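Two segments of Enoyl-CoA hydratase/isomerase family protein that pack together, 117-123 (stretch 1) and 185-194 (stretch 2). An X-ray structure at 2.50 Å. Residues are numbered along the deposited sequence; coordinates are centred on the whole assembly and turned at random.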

ATOM      1  N   ASP A 117       3.546  -6.885  -3.990  1.00 19.05           N
ATOM      2  CA  ASP A 117       3.758  -7.989  -4.923  1.00 19.79           C
ATOM      3  C   ASP A 117       2.576  -8.930  -5.052  1.00 19.56           C
ATOM      4  O   ASP A 117       2.416  -9.546  -6.095  1.00 19.50           O
ATOM      5  CB  ASP A 117       5.030  -8.694  -4.563  1.00 19.61           C
ATOM      6  CG  ASP A 117       6.210  -7.773  -4.758  1.00 24.62           C
ATOM      7  OD1 ASP A 117       6.416  -7.379  -5.961  1.00 25.54           O
ATOM      8  OD2 ASP A 117       6.854  -7.390  -3.728  1.00 21.05           O
ATOM      9  N   TYR A 118       1.764  -9.000  -3.995  1.00 18.99           N
ATOM     10  CA  TYR A 118       0.622  -9.870  -3.913  1.00 18.58           C
ATOM     11  C   TYR A 118      -0.348  -9.184  -2.914  1.00 20.14           C
ATOM     12  O   TYR A 118       0.099  -8.656  -1.847  1.00 20.91           O
ATOM     13  CB  TYR A 118       1.017 -11.309  -3.385  1.00 18.47           C
ATOM     14  CG  TYR A 118      -0.092 -12.291  -3.712  1.00 13.69           C
ATOM     15  CD1 TYR A 118      -0.064 -13.007  -4.907  1.00 13.14           C
ATOM     16  CD2 TYR A 118      -1.218 -12.397  -2.909  1.00 14.45           C
ATOM     17  CE1 TYR A 118      -1.109 -13.854  -5.283  1.00 17.85           C
ATOM     18  CE2 TYR A 118      -2.316 -13.267  -3.270  1.00 14.35           C
ATOM     19  CZ  TYR A 118      -2.242 -13.971  -4.466  1.00 18.48           C
ATOM     20  OH  TYR A 118      -3.253 -14.793  -4.906  1.00 17.88           O
ATOM     21  N   ARG A 119      -1.653  -9.217  -3.194  1.00 19.09           N
ATOM     22  CA  ARG A 119      -2.615  -8.506  -2.324  1.00 18.05           C
ATOM     23  C   ARG A 119      -3.765  -9.387  -2.000  1.00 18.28           C
ATOM     24  O   ARG A 119      -4.360  -9.948  -2.886  1.00 19.38           O
ATOM     25  CB  ARG A 119      -3.149  -7.232  -3.001  1.00 15.65           C
ATOM     26  CG  ARG A 119      -2.121  -6.101  -3.158  1.00 14.20           C
ATOM     27  CD  ARG A 119      -1.274  -6.196  -4.427  1.00 16.76           C
ATOM     28  NE  ARG A 119      -2.042  -6.774  -5.537  1.00 13.50           N
ATOM     29  CZ  ARG A 119      -2.784  -6.062  -6.401  1.00 15.68           C
ATOM     30  NH1 ARG A 119      -2.802  -4.717  -6.346  1.00 13.40           N
ATOM     31  NH2 ARG A 119      -3.500  -6.703  -7.341  1.00  8.62           N
ATOM     32  N   ILE A 120      -4.134  -9.477  -0.738  1.00 20.20           N
ATOM     33  CA  ILE A 120      -5.278 -10.323  -0.322  1.00 21.11           C
ATOM     34  C   ILE A 120      -6.230  -9.518   0.496  1.00 20.94           C
ATOM     35  O   ILE A 120      -5.814  -8.801   1.437  1.00 21.52           O
ATOM     36  CB  ILE A 120      -4.834 -11.528   0.561  1.00 21.86           C
ATOM     37  CG1 ILE A 120      -3.721 -12.298  -0.148  1.00 23.88           C
ATOM     38  CG2 ILE A 120      -6.045 -12.457   0.854  1.00 19.62           C
ATOM     39  CD1 ILE A 120      -3.181 -13.533   0.671  1.00 29.94           C
ATOM     40  N   GLY A 121      -7.498  -9.607   0.158  1.00 20.96           N
ATOM     41  CA  GLY A 121      -8.500  -8.855   0.917  1.00 22.28           C
ATOM     42  C   GLY A 121      -9.502  -9.795   1.558  1.00 22.73           C
ATOM     43  O   GLY A 121      -9.432 -10.991   1.343  1.00 22.80           O
ATOM     44  N   VAL A 122     -10.439  -9.262   2.332  1.00 24.90           N
ATOM     45  CA  VAL A 122     -11.433 -10.121   3.034  1.00 27.61           C
ATOM     46  C   VAL A 122     -12.824  -9.756   2.576  1.00 28.68           C
ATOM     47  O   VAL A 122     -13.104  -8.565   2.371  1.00 30.98           O
ATOM     48  CB  VAL A 122     -11.281 -10.091   4.605  1.00 27.01           C
ATOM     49  CG1 VAL A 122      -9.954 -10.683   4.978  1.00 26.54           C
ATOM     50  CG2 VAL A 122     -11.348  -8.685   5.141  1.00 28.01           C
ATOM     51  N   ALA A 123     -13.671 -10.763   2.365  1.00 29.66           N
ATOM     52  CA  ALA A 123     -15.114 -10.566   2.040  1.00 30.17           C
ATOM     53  C   ALA A 123     -15.892  -9.867   3.162  1.00 31.40           C
ATOM     54  O   ALA A 123     -15.657 -10.119   4.361  1.00 32.43           O
ATOM     55  CB  ALA A 123     -15.766 -11.933   1.763  1.00 29.46           C
ATOM     56  N   GLU A 185     -10.058 -16.566   7.284  1.00 42.58           N
ATOM     57  CA  GLU A 185      -8.999 -17.120   6.444  1.00 41.15           C
ATOM     58  C   GLU A 185      -7.807 -16.193   6.162  1.00 40.36           C
ATOM     59  O   GLU A 185      -6.781 -16.658   5.724  1.00 40.16           O
ATOM     60  CB  GLU A 185      -9.589 -17.625   5.141  1.00 41.51           C
ATOM     61  CG  GLU A 185     -10.639 -18.685   5.338  1.00 42.37           C
ATOM     62  CD  GLU A 185     -11.527 -18.850   4.114  1.00 48.73           C
ATOM     63  OE1 GLU A 185     -11.798 -17.833   3.396  1.00 48.13           O
ATOM     64  OE2 GLU A 185     -11.957 -20.017   3.867  1.00 49.75           O
ATOM     65  N   LEU A 186      -7.912 -14.900   6.463  1.00 40.19           N
ATOM     66  CA  LEU A 186      -6.911 -13.933   6.029  1.00 40.01           C
ATOM     67  C   LEU A 186      -5.453 -14.245   6.419  1.00 41.19           C
ATOM     68  O   LEU A 186      -4.569 -14.289   5.552  1.00 40.84           O
ATOM     69  CB  LEU A 186      -7.298 -12.511   6.420  1.00 38.92           C
ATOM     70  CG  LEU A 186      -6.292 -11.453   5.972  1.00 37.68           C
ATOM     71  CD1 LEU A 186      -6.188 -11.382   4.440  1.00 35.50           C
ATOM     72  CD2 LEU A 186      -6.668 -10.130   6.533  1.00 37.52           C
ATOM     73  N   GLN A 187      -5.182 -14.444   7.700  1.00 42.87           N
ATOM     74  CA  GLN A 187      -3.819 -14.708   8.130  1.00 44.65           C
ATOM     75  C   GLN A 187      -3.305 -15.991   7.436  1.00 44.21           C
ATOM     76  O   GLN A 187      -2.180 -16.022   6.911  1.00 45.04           O
ATOM     77  CB  GLN A 187      -3.793 -14.862   9.643  1.00 46.12           C
ATOM     78  CG  GLN A 187      -2.383 -14.952  10.282  1.00 52.64           C
ATOM     79  CD  GLN A 187      -2.436 -15.601  11.689  1.00 59.74           C
ATOM     80  OE1 GLN A 187      -2.394 -14.898  12.729  1.00 58.60           O
ATOM     81  NE2 GLN A 187      -2.570 -16.942  11.719  1.00 59.59           N
ATOM     82  N   GLY A 188      -4.157 -17.018   7.380  1.00 42.84           N
ATOM     83  CA  GLY A 188      -3.795 -18.289   6.820  1.00 40.76           C
ATOM     84  C   GLY A 188      -3.565 -18.200   5.335  1.00 40.05           C
ATOM     85  O   GLY A 188      -2.666 -18.866   4.793  1.00 41.00           O
ATOM     86  N   ALA A 189      -4.373 -17.406   4.640  1.00 38.15           N
ATOM     87  CA  ALA A 189      -4.194 -17.286   3.188  1.00 36.20           C
ATOM     88  C   ALA A 189      -2.848 -16.564   2.868  1.00 35.61           C
ATOM     89  O   ALA A 189      -2.092 -16.984   1.942  1.00 35.13           O
ATOM     90  CB  ALA A 189      -5.381 -16.601   2.555  1.00 36.24           C
ATOM     91  N   ALA A 190      -2.547 -15.531   3.671  1.00 33.99           N
ATOM     92  CA  ALA A 190      -1.298 -14.785   3.577  1.00 34.00           C
ATOM     93  C   ALA A 190      -0.065 -15.642   3.792  1.00 34.25           C
ATOM     94  O   ALA A 190       0.860 -15.563   2.979  1.00 34.83           O
ATOM     95  CB  ALA A 190      -1.277 -13.552   4.486  1.00 32.74           C
ATOM     96  N   LEU A 191      -0.037 -16.452   4.866  1.00 34.66           N
ATOM     97  CA  LEU A 191       1.039 -17.447   5.050  1.00 34.16           C
ATOM     98  C   LEU A 191       1.091 -18.490   3.920  1.00 33.42           C
ATOM     99  O   LEU A 191       2.168 -18.944   3.512  1.00 34.49           O
ATOM    100  CB  LEU A 191       0.973 -18.085   6.440  1.00 34.26           C
ATOM    101  CG  LEU A 191       1.153 -17.052   7.563  1.00 36.23           C
ATOM    102  CD1 LEU A 191       0.958 -17.693   8.943  1.00 38.74           C
ATOM    103  CD2 LEU A 191       2.523 -16.380   7.496  1.00 37.32           C
ATOM    104  N   ALA A 192      -0.047 -18.859   3.375  1.00 32.05           N
ATOM    105  CA  ALA A 192      -0.006 -19.808   2.303  1.00 32.46           C
ATOM    106  C   ALA A 192       0.671 -19.247   1.010  1.00 33.07           C
ATOM    107  O   ALA A 192       1.350 -19.994   0.294  1.00 34.62           O
ATOM    108  CB  ALA A 192      -1.420 -20.321   2.016  1.00 32.55           C
ATOM    109  N   VAL A 193       0.440 -17.954   0.704  1.00 32.01           N
ATOM    110  CA  VAL A 193       1.079 -17.260  -0.401  1.00 30.30           C
ATOM    111  C   VAL A 193       2.551 -17.037  -0.086  1.00 29.29           C
ATOM    112  O   VAL A 193       3.426 -17.200  -0.946  1.00 28.42           O
ATOM    113  CB  VAL A 193       0.418 -15.885  -0.649  1.00 31.36           C
ATOM    114  CG1 VAL A 193       1.255 -15.054  -1.678  1.00 30.40           C
ATOM    115  CG2 VAL A 193      -0.988 -16.073  -1.165  1.00 31.95           C
ATOM    116  N   ALA A 194       2.837 -16.644   1.142  1.00 28.55           N
ATOM    117  CA  ALA A 194       4.212 -16.550   1.584  1.00 29.30           C
ATOM    118  C   ALA A 194       4.935 -17.886   1.376  1.00 31.13           C
ATOM    119  O   ALA A 194       6.074 -17.890   0.892  1.00 32.39           O
ATOM    120  CB  ALA A 194       4.265 -16.142   3.003  1.00 28.16           C
TER

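The contact between these two segments is a wholly apolar packing of one face of a β-strand against one side of an α-helix, held together by shape and burial, with no hydrogen bond passing between them. It illustrates a general principle: an interface can be built from apolar side chains alone, where the strand's alternation meets the helical repeat.

In the strand, side chains alternate from Tyr 118 to Val 122. Tyr 118, Ile 120 and Val 122 direct their CA-to-CB bonds toward the helix, whereas Arg 119 is out of reach, its guanidinium nitrogens hydrogen-bonded elsewhere in the structure, and a CB on Gly 121 would point away. The helix answers with its own repeat. Leu 186, Ala 189 and Val 193 point toward the strand and Ala 190 sideways, a spacing of three and four residues that keeps returning to the same side. Along this stretch the i to i+4 backbone bonds are regular, as in Val 193 N to Ala 189 O at 3.0 Å. The two elements run nearly antiparallel, at 164°, with their axes 9.1 Å apart at closest approach, so Tyr 118 meets Val 193 while Val 122 meets Leu 186.

Ile 120 is the hub. It has the largest area covered by the partner segment, and it touches four helical residues. With chi1 in m and chi2 in t, its side chain extends so that Ile 120 CD1 lies 3.7 Å from Ala 190 N and 3.8 Å from Val 193 CG2; Ile 120 CG2 sits 3.7 Å from Leu 186 CD1. Ile 120 CD1 comes within 3.8 Å of Ala 189 C, so the methyl reaches the helix backbone itself, while the distance from CD1 to Ala 189 CB is 4.2 Å.

Flanking this centre are two simpler pairings. At one end, Val 122 CG1 packs 3.5 Å from Leu 186 CB, the closest approach in the contact. At the other, Val 193 CG1 lies over one face of the Tyr 118 ring, 3.9 Å from its centroid and 20° off the normal, the geometry of a CH-pi interaction. Val 193 serves two neighbours: both its methyls contact the Tyr 118 ring (Val 193 CG2 is 3.7 Å from Tyr 118 CE2), and CG2 also lies against Ile 120 CD1. A modest 322 Å² is buried in all, both sides summed, yet nearly all of it belongs to these few interlocking residues.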